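Local atomic coordinates of fructose-bisphosphate aldolase (PDB entry 4TR9), a protein that belongs to the class I fructose-bisphosphate aldolase family, folds as a TIM barrel and holds the ligand 38D in a pocket. Residues V289-N295 against L343-Y349; L264-P270 against P301-T305; F306-L312 against R337-S342. One frame throughout, in Å; residues are numbered along the deposited sequence.

Contact 1. Residues V289-N295 against L343-Y349; sequences VNLNSIN and LATYGKY
A Schellman motif closing helix 327-346, with Ala344 and Gly347 in it, lies against Asn292 and Asn295 of helix 284-295 on the outer, helical layer of the TIM barrel. Its two backbone bonds run from Lys348 N to Leu343 O (3.0 Å) and, weakly, from Gly347 N to Ala344 O. Gly347 is the C-prime residue, and its positive phi of 76°, a value that favours glycine, turns the chain back toward helix 284-295. That turn brings the backbone of Tyr349 to Asn292. With CG anti to the backbone N (chi1 177°), the Asn292 side chain leans to the turn, and its OD1 accepts from Tyr349 N at 2.9 Å. The N-H points fairly straight at the oxygen (155°) but comes from well above the carbonyl plane. About one turn before Gly347, the helices come close because Ala344 is small: its CB sits 3.8 Å from Leu291 CG and 4.0 Å from Asn292 CB. Its carbonyl faces the neighbouring helix, and the CA-H of Asn292 points at Ala344 O in a nearly linear contact of 3.5 Å. Asn295 folds its amide back on its own helix, where ND2 donates to Leu291 O at 2.7 Å; the backbone N of Asn295 reaches the same oxygen from the opposite face of its plane. ND2 probably also donates to Leu304 O of strand 303-308, which would join the helix to the barrel wall. The Tyr349 ring extends along helix 284-295 with its hydroxyl bonded to Glu285. Asn292 CB lies at the ring edge, near its plane, and CE2 of Tyr349 rests 4.3 Å from CG2 of Val289.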
loop_
_atom_site.group_PDB
_atom_site.type_symbol
_atom_site.label_atom_id
_atom_site.label_comp_id
_atom_site.label_asym_id
_atom_site.label_seq_id
_atom_site.Cartn_x
_atom_site.Cartn_y
_atom_site.Cartn_z
ATOM N N VAL A 289 35.945 -1.729 -14.306
ATOM C CA VAL A 289 36.272 -0.349 -13.965
ATOM C C VAL A 289 35.173 0.273 -13.106
ATOM O O VAL A 289 35.455 0.907 -12.089
ATOM C CB VAL A 289 36.486 0.507 -15.230
ATOM C CG1 VAL A 289 36.622 1.976 -14.867
ATOM C CG2 VAL A 289 37.714 0.026 -15.991
ATOM N N ASN A 290 33.923 0.076 -13.512
ATOM C CA ASN A 290 32.787 0.618 -12.774
ATOM C C ASN A 290 32.649 -0.008 -11.391
ATOM O O ASN A 290 32.371 0.688 -10.416
ATOM C CB ASN A 290 31.493 0.426 -13.566
ATOM C CG ASN A 290 31.456 1.257 -14.834
ATOM O OD1 ASN A 290 32.052 2.332 -14.901
ATOM N ND2 ASN A 290 30.758 0.760 -15.848
ATOM N N LEU A 291 32.846 -1.321 -11.307
ATOM C CA LEU A 291 32.812 -2.017 -10.026
ATOM C C LEU A 291 33.928 -1.507 -9.121
ATOM O O LEU A 291 33.766 -1.415 -7.903
ATOM C CB LEU A 291 32.937 -3.530 -10.224
ATOM C CG LEU A 291 32.985 -4.383 -8.954
ATOM C CD1 LEU A 291 31.725 -4.191 -8.126
ATOM C CD2 LEU A 291 33.188 -5.850 -9.297
ATOM N N ASN A 292 35.061 -1.173 -9.729
ATOM C CA ASN A 292 36.184 -0.600 -9.001
ATOM C C ASN A 292 35.863 0.803 -8.499
ATOM O O ASN A 292 36.202 1.161 -7.371
ATOM C CB ASN A 292 37.433 -0.569 -9.884
ATOM C CG ASN A 292 38.617 0.074 -9.194
ATOM O OD1 ASN A 292 39.345 -0.580 -8.448
ATOM N ND2 ASN A 292 38.819 1.364 -9.442
ATOM N N SER A 293 35.209 1.591 -9.347
ATOM C CA SER A 293 34.835 2.956 -8.998
ATOM C C SER A 293 33.860 2.972 -7.827
ATOM O O SER A 293 33.882 3.884 -6.999
ATOM C CB SER A 293 34.221 3.669 -10.205
ATOM O OG SER A 293 35.124 3.696 -11.296
ATOM N N ILE A 294 33.008 1.955 -7.766
ATOM C CA ILE A 294 32.047 1.814 -6.679
ATOM C C ILE A 294 32.750 1.486 -5.363
ATOM O O ILE A 294 32.442 2.066 -4.322
ATOM C CB ILE A 294 31.005 0.720 -6.990
ATOM C CG1 ILE A 294 30.174 1.107 -8.214
ATOM C CG2 ILE A 294 30.094 0.493 -5.801
ATOM C CD1 ILE A 294 29.182 0.045 -8.636
ATOM N N ASN A 295 33.702 0.559 -5.418
ATOM C CA ASN A 295 34.417 0.135 -4.221
ATOM C C ASN A 295 35.555 1.077 -3.842
ATOM O O ASN A 295 36.138 0.953 -2.764
ATOM C CB ASN A 295 34.958 -1.283 -4.399
ATOM C CG ASN A 295 33.859 -2.326 -4.410
ATOM O OD1 ASN A 295 33.392 -2.761 -3.357
ATOM N ND2 ASN A 295 33.442 -2.736 -5.602
ATOM N N LEU A 343 39.997 -7.627 -7.662
ATOM C CA LEU A 343 40.709 -6.417 -7.271
ATOM C C LEU A 343 39.768 -5.220 -7.281
ATOM O O LEU A 343 39.982 -4.242 -6.565
ATOM C CB LEU A 343 41.894 -6.164 -8.205
ATOM C CG LEU A 343 43.011 -7.207 -8.197
ATOM C CD1 LEU A 343 44.018 -6.915 -9.296
ATOM C CD2 LEU A 343 43.693 -7.248 -6.840
ATOM N N ALA A 344 38.725 -5.309 -8.101
ATOM C CA ALA A 344 37.732 -4.250 -8.195
ATOM C C ALA A 344 36.931 -4.136 -6.902
ATOM O O ALA A 344 36.424 -3.066 -6.574
ATOM C CB ALA A 344 36.804 -4.496 -9.375
ATOM N N THR A 345 36.823 -5.243 -6.173
ATOM C CA THR A 345 36.102 -5.255 -4.905
ATOM C C THR A 345 36.881 -4.511 -3.825
ATOM O O THR A 345 36.295 -3.970 -2.888
ATOM C CB THR A 345 35.824 -6.690 -4.418
ATOM O OG1 THR A 345 37.066 -7.367 -4.182
ATOM C CG2 THR A 345 35.013 -7.459 -5.449
ATOM N N TYR A 346 38.203 -4.495 -3.962
ATOM C CA TYR A 346 39.064 -3.796 -3.013
ATOM C C TYR A 346 39.274 -2.343 -3.421
ATOM O O TYR A 346 39.780 -1.536 -2.641
ATOM C CB TYR A 346 40.419 -4.498 -2.895
ATOM C CG TYR A 346 40.358 -5.870 -2.266
ATOM C CD1 TYR A 346 40.187 -6.019 -0.896
ATOM C CD2 TYR A 346 40.489 -7.016 -3.038
ATOM C CE1 TYR A 346 40.137 -7.271 -0.314
ATOM C CE2 TYR A 346 40.442 -8.272 -2.465
ATOM C CZ TYR A 346 40.264 -8.393 -1.103
ATOM O OH TYR A 346 40.216 -9.641 -0.526
ATOM N N GLY A 347 38.885 -2.018 -4.649
ATOM C CA GLY A 347 39.118 -0.694 -5.192
ATOM C C GLY A 347 40.571 -0.533 -5.594
ATOM O O GLY A 347 41.082 0.582 -5.693
ATOM N N LYS A 348 41.237 -1.659 -5.827
ATOM C CA LYS A 348 42.647 -1.652 -6.197
ATOM C C LYS A 348 42.855 -2.213 -7.598
ATOM O O LYS A 348 43.859 -2.873 -7.869
ATOM C CB LYS A 348 43.469 -2.452 -5.184
ATOM C CG LYS A 348 43.292 -2.001 -3.742
ATOM C CD LYS A 348 43.676 -0.539 -3.560
ATOM C CE LYS A 348 45.150 -0.309 -3.855
ATOM N NZ LYS A 348 45.534 1.119 -3.679
ATOM N N TYR A 349 41.902 -1.951 -8.487
ATOM C CA TYR A 349 42.015 -2.400 -9.871
ATOM C C TYR A 349 42.340 -1.243 -10.808
ATOM O O TYR A 349 41.483 -0.409 -11.103
ATOM C CB TYR A 349 40.728 -3.090 -10.326
ATOM C CG TYR A 349 40.743 -3.472 -11.789
ATOM C CD1 TYR A 349 41.526 -4.526 -12.242
ATOM C CD2 TYR A 349 39.980 -2.776 -12.719
ATOM C CE1 TYR A 349 41.549 -4.877 -13.579
ATOM C CE2 TYR A 349 39.996 -3.122 -14.058
ATOM C CZ TYR A 349 40.782 -4.173 -14.481
ATOM O OH TYR A 349 40.805 -4.525 -15.811
#

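Contact 2. Residues L264-P270 against P301-T305; sequences LRRTVPP and PWALT
Trp302 drives its indole into the corner between Leu264, near the end of helix 253-267, and Val268 in the loop that follows, and this is the tight part of the contact. NE1 of Trp302 donates to Val268 O at 3.0 Å with a bent N-H angle of 143°. The carbonyl oxygen stays near the indole plane, whereas the donor stands well above the carbonyl's own plane. At the same corner Val268 CG1 is 3.6 Å from NE1, while Pro270 CA packs 3.7 Å from Trp302 CD1. The six-membered end of the ring is wedged just as closely: Trp302 CH2 meets Leu264 CB at 3.7 Å and Arg265 CG at 3.6 Å. The indole owes this reach to an unusual chi1 of -4°, which nearly eclipses CG with the backbone N; Pro301 CB then lies over the centre of one ring face. In the TIM barrel this is the N-terminal end of strand 303-308, where the chain entering the strand is anchored to the end of helix 253-267. One step into the strand, Leu304 CD2 and Leu264 CD1 meet tip to tip at 3.8 Å, beside Phe277 of the adjacent strand. The other side is looser. The Arg265 side chain, bent at chi3 (59°), crosses that of the partly exposed Pro301 at about a right angle, with NH2 3.8 Å from CD. Pro270 of a neighbouring subunit packs on both Arg265 and Trp302, and an aromatic side chain of the bound peptide rests against Arg265.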
loop_
_atom_site.group_PDB
_atom_site.type_symbol
_atom_site.label_atom_id
_atom_site.label_comp_id
_atom_site.label_asym_id
_atom_site.label_seq_id
_atom_site.Cartn_x
_atom_site.Cartn_y
_atom_site.Cartn_z
ATOM N N LEU A 264 22.065 2.961 -3.218
ATOM C CA LEU A 264 22.051 1.810 -2.322
ATOM C C LEU A 264 21.943 2.230 -0.861
ATOM O O LEU A 264 21.209 1.616 -0.085
ATOM C CB LEU A 264 23.305 0.959 -2.528
ATOM C CG LEU A 264 23.430 0.263 -3.886
ATOM C CD1 LEU A 264 24.715 -0.548 -3.956
ATOM C CD2 LEU A 264 22.217 -0.616 -4.153
ATOM N N ARG A 265 22.671 3.278 -0.489
ATOM C CA ARG A 265 22.661 3.763 0.887
ATOM C C ARG A 265 21.290 4.300 1.284
ATOM O O ARG A 265 20.920 4.269 2.457
ATOM C CB ARG A 265 23.724 4.846 1.083
ATOM C CG ARG A 265 25.152 4.325 1.053
ATOM C CD ARG A 265 26.152 5.437 1.318
ATOM N NE ARG A 265 25.936 6.068 2.616
ATOM C CZ ARG A 265 26.464 5.631 3.755
ATOM N NH1 ARG A 265 26.216 6.268 4.891
ATOM N NH2 ARG A 265 27.241 4.556 3.760
ATOM N N ARG A 266 20.537 4.785 0.303
ATOM C CA ARG A 266 19.216 5.346 0.561
ATOM C C ARG A 266 18.127 4.280 0.661
ATOM O O ARG A 266 17.029 4.557 1.140
ATOM C CB ARG A 266 18.838 6.348 -0.534
ATOM C CG ARG A 266 19.562 7.683 -0.459
ATOM C CD ARG A 266 19.143 8.582 -1.615
ATOM N NE ARG A 266 19.766 9.901 -1.553
ATOM C CZ ARG A 266 19.605 10.845 -2.475
ATOM N NH1 ARG A 266 20.209 12.017 -2.340
ATOM N NH2 ARG A 266 18.843 10.614 -3.535
ATOM N N THR A 267 18.425 3.064 0.213
ATOM C CA THR A 267 17.385 2.047 0.081
ATOM C C THR A 267 17.693 0.713 0.762
ATOM O O THR A 267 16.781 0.037 1.238
ATOM C CB THR A 267 17.088 1.764 -1.407
ATOM O OG1 THR A 267 18.300 1.395 -2.076
ATOM C CG2 THR A 267 16.502 2.995 -2.083
ATOM N N VAL A 268 18.967 0.332 0.808
ATOM C CA VAL A 268 19.340 -1.007 1.267
ATOM C C VAL A 268 19.798 -1.053 2.724
ATOM O O VAL A 268 20.854 -0.521 3.063
ATOM C CB VAL A 268 20.465 -1.601 0.393
ATOM C CG1 VAL A 268 20.820 -2.998 0.871
ATOM C CG2 VAL A 268 20.051 -1.622 -1.071
ATOM N N PRO A 269 19.003 -1.707 3.589
ATOM C CA PRO A 269 19.352 -1.888 5.003
ATOM C C PRO A 269 20.626 -2.713 5.182
ATOM O O PRO A 269 20.834 -3.675 4.443
ATOM C CB PRO A 269 18.138 -2.631 5.575
ATOM C CG PRO A 269 17.027 -2.343 4.624
ATOM C CD PRO A 269 17.675 -2.262 3.278
ATOM N N PRO A 270 21.468 -2.337 6.159
ATOM C CA PRO A 270 22.760 -2.972 6.445
ATOM C C PRO A 270 22.665 -4.454 6.808
ATOM O O PRO A 270 23.687 -5.143 6.786
ATOM C CB PRO A 270 23.285 -2.167 7.639
ATOM C CG PRO A 270 22.609 -0.851 7.531
ATOM C CD PRO A 270 21.239 -1.160 7.013
ATOM N N PRO A 301 28.811 -0.390 4.138
ATOM C CA PRO A 301 28.072 -1.196 5.119
ATOM C C PRO A 301 27.826 -2.628 4.649
ATOM O O PRO A 301 27.712 -3.534 5.474
ATOM C CB PRO A 301 26.748 -0.441 5.264
ATOM C CG PRO A 301 27.092 0.965 4.948
ATOM C CD PRO A 301 28.137 0.895 3.872
ATOM N N TRP A 302 27.737 -2.819 3.337
ATOM C CA TRP A 302 27.602 -4.151 2.760
ATOM C C TRP A 302 28.714 -4.401 1.749
ATOM O O TRP A 302 29.348 -3.463 1.270
ATOM C CB TRP A 302 26.239 -4.328 2.085
ATOM C CG TRP A 302 25.303 -3.165 2.241
ATOM C CD1 TRP A 302 24.169 -3.123 3.000
ATOM C CD2 TRP A 302 25.413 -1.881 1.614
ATOM N NE1 TRP A 302 23.569 -1.892 2.888
ATOM C CE2 TRP A 302 24.315 -1.111 2.044
ATOM C CE3 TRP A 302 26.338 -1.306 0.737
ATOM C CZ2 TRP A 302 24.114 0.202 1.624
ATOM C CZ3 TRP A 302 26.138 -0.003 0.322
ATOM C CH2 TRP A 302 25.034 0.736 0.765
ATOM N N ALA A 303 28.946 -5.668 1.425
ATOM C CA ALA A 303 29.929 -6.020 0.408
ATOM C C ALA A 303 29.363 -5.760 -0.985
ATOM O O ALA A 303 28.357 -6.349 -1.377
ATOM C CB ALA A 303 30.352 -7.472 0.552
ATOM N N LEU A 304 30.008 -4.866 -1.726
ATOM C CA LEU A 304 29.568 -4.546 -3.079
ATOM C C LEU A 304 30.440 -5.256 -4.106
ATOM O O LEU A 304 31.397 -4.682 -4.632
ATOM C CB LEU A 304 29.588 -3.034 -3.311
ATOM C CG LEU A 304 28.696 -2.224 -2.367
ATOM C CD1 LEU A 304 28.630 -0.769 -2.792
ATOM C CD2 LEU A 304 27.305 -2.822 -2.307
ATOM N N THR A 305 30.104 -6.512 -4.384
ATOM C CA THR A 305 30.869 -7.320 -5.321
ATOM C C THR A 305 30.090 -7.549 -6.615
ATOM O O THR A 305 29.270 -6.719 -7.007
ATOM C CB THR A 305 31.264 -8.674 -4.698
ATOM O OG1 THR A 305 31.836 -9.520 -5.703
ATOM C CG2 THR A 305 30.052 -9.360 -4.085
#

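Contact 3. Residues F306-L312 against R337-S342; sequences FSYGRAL and RAEANS
One face of the Phe306 ring carries Asn341 CB, 3.7 Å from the ring centroid and 19° off the normal, a CH-pi contact; at the ring's edge lies the backbone N of Tyr308. The Tyr308 ring has Phe306 CB over the centre of one face and the Asn341 amide at its edge, the two planes 74° apart, with OD1 3.2 Å from CE2. Ala340 CB covers one face of the Arg337 guanidinium, and a water sits at the edge. Phe306 presents its ring to the helix with CG placed between the backbone N and C (chi1 60°). Leu312 adds a methyl: its CD2 is 3.3 Å from Asn341 ND2 and 3.7 Å from Arg337 O. These residues join strand 303-308, a stave of the TIM barrel, to helix 327-346, which runs roughly antiparallel to it, and the side chain of Tyr308 is about 9 Å from the bound 38D. No direct hydrogen bond crosses between the segments. The water bridges them, lying 2.9 Å from Ala311 O, to which it probably donates, and accepting from Asn341 ND2 at 3.2 Å; its approach to Arg337 NH1 is too short to trust. Since OD1 of Asn341 is bonded to Ser288 of helix 284-295, the buried amide has polar partners at both ends while its CB serves as an apolar surface.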
loop_
_atom_site.group_PDB
_atom_site.type_symbol
_atom_site.label_atom_id
_atom_site.label_comp_id
_atom_site.label_asym_id
_atom_site.label_seq_id
_atom_site.Cartn_x
_atom_site.Cartn_y
_atom_site.Cartn_z
ATOM N N PHE A 306 30.345 -8.676 -7.272
ATOM C CA PHE A 306 29.798 -8.917 -8.603
ATOM C C PHE A 306 29.118 -10.275 -8.751
ATOM O O PHE A 306 29.471 -11.242 -8.074
ATOM C CB PHE A 306 30.909 -8.793 -9.650
ATOM C CG PHE A 306 32.044 -9.765 -9.454
ATOM C CD1 PHE A 306 32.047 -10.990 -10.103
ATOM C CD2 PHE A 306 33.106 -9.452 -8.621
ATOM C CE1 PHE A 306 33.088 -11.884 -9.922
ATOM C CE2 PHE A 306 34.149 -10.343 -8.435
ATOM C CZ PHE A 306 34.141 -11.559 -9.088
ATOM N N SER A 307 28.137 -10.331 -9.646
ATOM C CA SER A 307 27.543 -11.588 -10.081
ATOM C C SER A 307 27.569 -11.624 -11.602
ATOM O O SER A 307 26.528 -11.705 -12.254
ATOM C CB SER A 307 26.113 -11.740 -9.560
ATOM O OG SER A 307 25.536 -12.958 -10.002
ATOM N N TYR A 308 28.773 -11.552 -12.158
ATOM C CA TYR A 308 28.954 -11.406 -13.595
ATOM C C TYR A 308 28.820 -12.721 -14.349
ATOM O O TYR A 308 29.072 -13.797 -13.806
ATOM C CB TYR A 308 30.322 -10.790 -13.898
ATOM C CG TYR A 308 30.488 -9.365 -13.426
ATOM C CD1 TYR A 308 29.382 -8.558 -13.183
ATOM C CD2 TYR A 308 31.750 -8.822 -13.232
ATOM C CE1 TYR A 308 29.534 -7.252 -12.753
ATOM C CE2 TYR A 308 31.911 -7.519 -12.805
ATOM C CZ TYR A 308 30.801 -6.739 -12.566
ATOM O OH TYR A 308 30.963 -5.442 -12.140
ATOM N N GLY A 309 28.421 -12.615 -15.610
ATOM C CA GLY A 309 28.395 -13.748 -16.512
ATOM C C GLY A 309 29.001 -13.337 -17.839
ATOM O O GLY A 309 29.886 -14.008 -18.365
ATOM N N ARG A 310 28.526 -12.218 -18.373
ATOM C CA ARG A 310 29.063 -11.672 -19.612
ATOM C C ARG A 310 30.481 -11.150 -19.411
ATOM O O ARG A 310 31.353 -11.349 -20.255
ATOM C CB ARG A 310 28.166 -10.550 -20.135
ATOM C CG ARG A 310 28.653 -9.908 -21.422
ATOM C CD ARG A 310 27.776 -8.732 -21.812
ATOM N NE ARG A 310 27.910 -8.389 -23.223
ATOM C CZ ARG A 310 27.109 -8.848 -24.180
ATOM N NH1 ARG A 310 27.301 -8.486 -25.440
ATOM N NH2 ARG A 310 26.114 -9.670 -23.874
ATOM N N ALA A 311 30.705 -10.488 -18.280
ATOM C CA ALA A 311 31.988 -9.850 -18.001
ATOM C C ALA A 311 33.083 -10.856 -17.655
ATOM O O ALA A 311 34.247 -10.485 -17.506
ATOM C CB ALA A 311 31.831 -8.843 -16.873
ATOM N N LEU A 312 32.711 -12.125 -17.528
ATOM C CA LEU A 312 33.667 -13.162 -17.157
ATOM C C LEU A 312 33.836 -14.224 -18.239
ATOM O O LEU A 312 34.829 -14.949 -18.249
ATOM C CB LEU A 312 33.242 -13.835 -15.850
ATOM C CG LEU A 312 33.375 -13.011 -14.568
ATOM C CD1 LEU A 312 32.769 -13.755 -13.389
ATOM C CD2 LEU A 312 34.835 -12.677 -14.300
ATOM N N ARG A 337 40.262 -12.395 -15.674
ATOM C CA ARG A 337 39.040 -11.606 -15.569
ATOM C C ARG A 337 38.468 -11.714 -14.162
ATOM O O ARG A 337 37.949 -10.741 -13.615
ATOM C CB ARG A 337 38.001 -12.053 -16.600
ATOM C CG ARG A 337 38.399 -11.804 -18.048
ATOM C CD ARG A 337 38.925 -10.393 -18.250
ATOM N NE ARG A 337 37.997 -9.378 -17.761
ATOM C CZ ARG A 337 38.274 -8.079 -17.706
ATOM N NH1 ARG A 337 37.372 -7.226 -17.243
ATOM N NH2 ARG A 337 39.456 -7.633 -18.111
ATOM N N ALA A 338 38.569 -12.906 -13.583
ATOM C CA ALA A 338 38.117 -13.136 -12.218
ATOM C C ALA A 338 38.955 -12.330 -11.233
ATOM O O ALA A 338 38.434 -11.775 -10.268
ATOM C CB ALA A 338 38.178 -14.617 -11.879
ATOM N N GLU A 339 40.258 -12.269 -11.488
ATOM C CA GLU A 339 41.173 -11.505 -10.647
ATOM C C GLU A 339 40.937 -10.009 -10.817
ATOM O O GLU A 339 41.083 -9.237 -9.870
ATOM C CB GLU A 339 42.626 -11.852 -10.976
ATOM C CG GLU A 339 43.649 -11.187 -10.066
ATOM C CD GLU A 339 45.076 -11.538 -10.437
ATOM O OE1 GLU A 339 45.302 -12.011 -11.571
ATOM O OE2 GLU A 339 45.975 -11.342 -9.591
ATOM N N ALA A 340 40.572 -9.611 -12.031
ATOM C CA ALA A 340 40.311 -8.210 -12.343
ATOM C C ALA A 340 39.138 -7.679 -11.528
ATOM O O ALA A 340 39.214 -6.601 -10.937
ATOM C CB ALA A 340 40.042 -8.039 -13.829
ATOM N N ASN A 341 38.053 -8.445 -11.499
ATOM C CA ASN A 341 36.871 -8.063 -10.741
ATOM C C ASN A 341 37.068 -8.272 -9.244
ATOM O O ASN A 341 36.393 -7.647 -8.427
ATOM C CB ASN A 341 35.652 -8.844 -11.230
ATOM C CG ASN A 341 35.245 -8.463 -12.640
ATOM O OD1 ASN A 341 35.140 -7.283 -12.970
ATOM N ND2 ASN A 341 35.025 -9.464 -13.484
ATOM N N SER A 342 37.997 -9.153 -8.886
ATOM C CA SER A 342 38.333 -9.377 -7.485
ATOM C C SER A 342 39.040 -8.157 -6.906
ATOM O O SER A 342 38.726 -7.708 -5.805
ATOM C CB SER A 342 39.213 -10.616 -7.328
ATOM O OG SER A 342 39.543 -10.834 -5.967
HETATM O O HOH W 1 35.171 -7.965 -16.298
#

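How the contacts relate
Contact 1 lies at the surface and contacts 2 and 3 are buried. The centre of contact 3 is about 11 Å from the chain centre, those of contacts 1 and 2 about 17 and 16 Å; contact 2 is buried with the second subunit packing on it. Strand 303-308 serves contacts 2 and 3, its start meeting helix 253-267 and its end helix 327-346, which also meets helix 284-295 in contact 1. Leu291 ties contacts 1 and 3, its CD2 3.7 Å from Phe306 CD2. The chemistry follows position: backbone capping and asparagine amides at the helix end, an indole bonded to a carbonyl at the subunit boundary, aromatic faces with a bridging water inside.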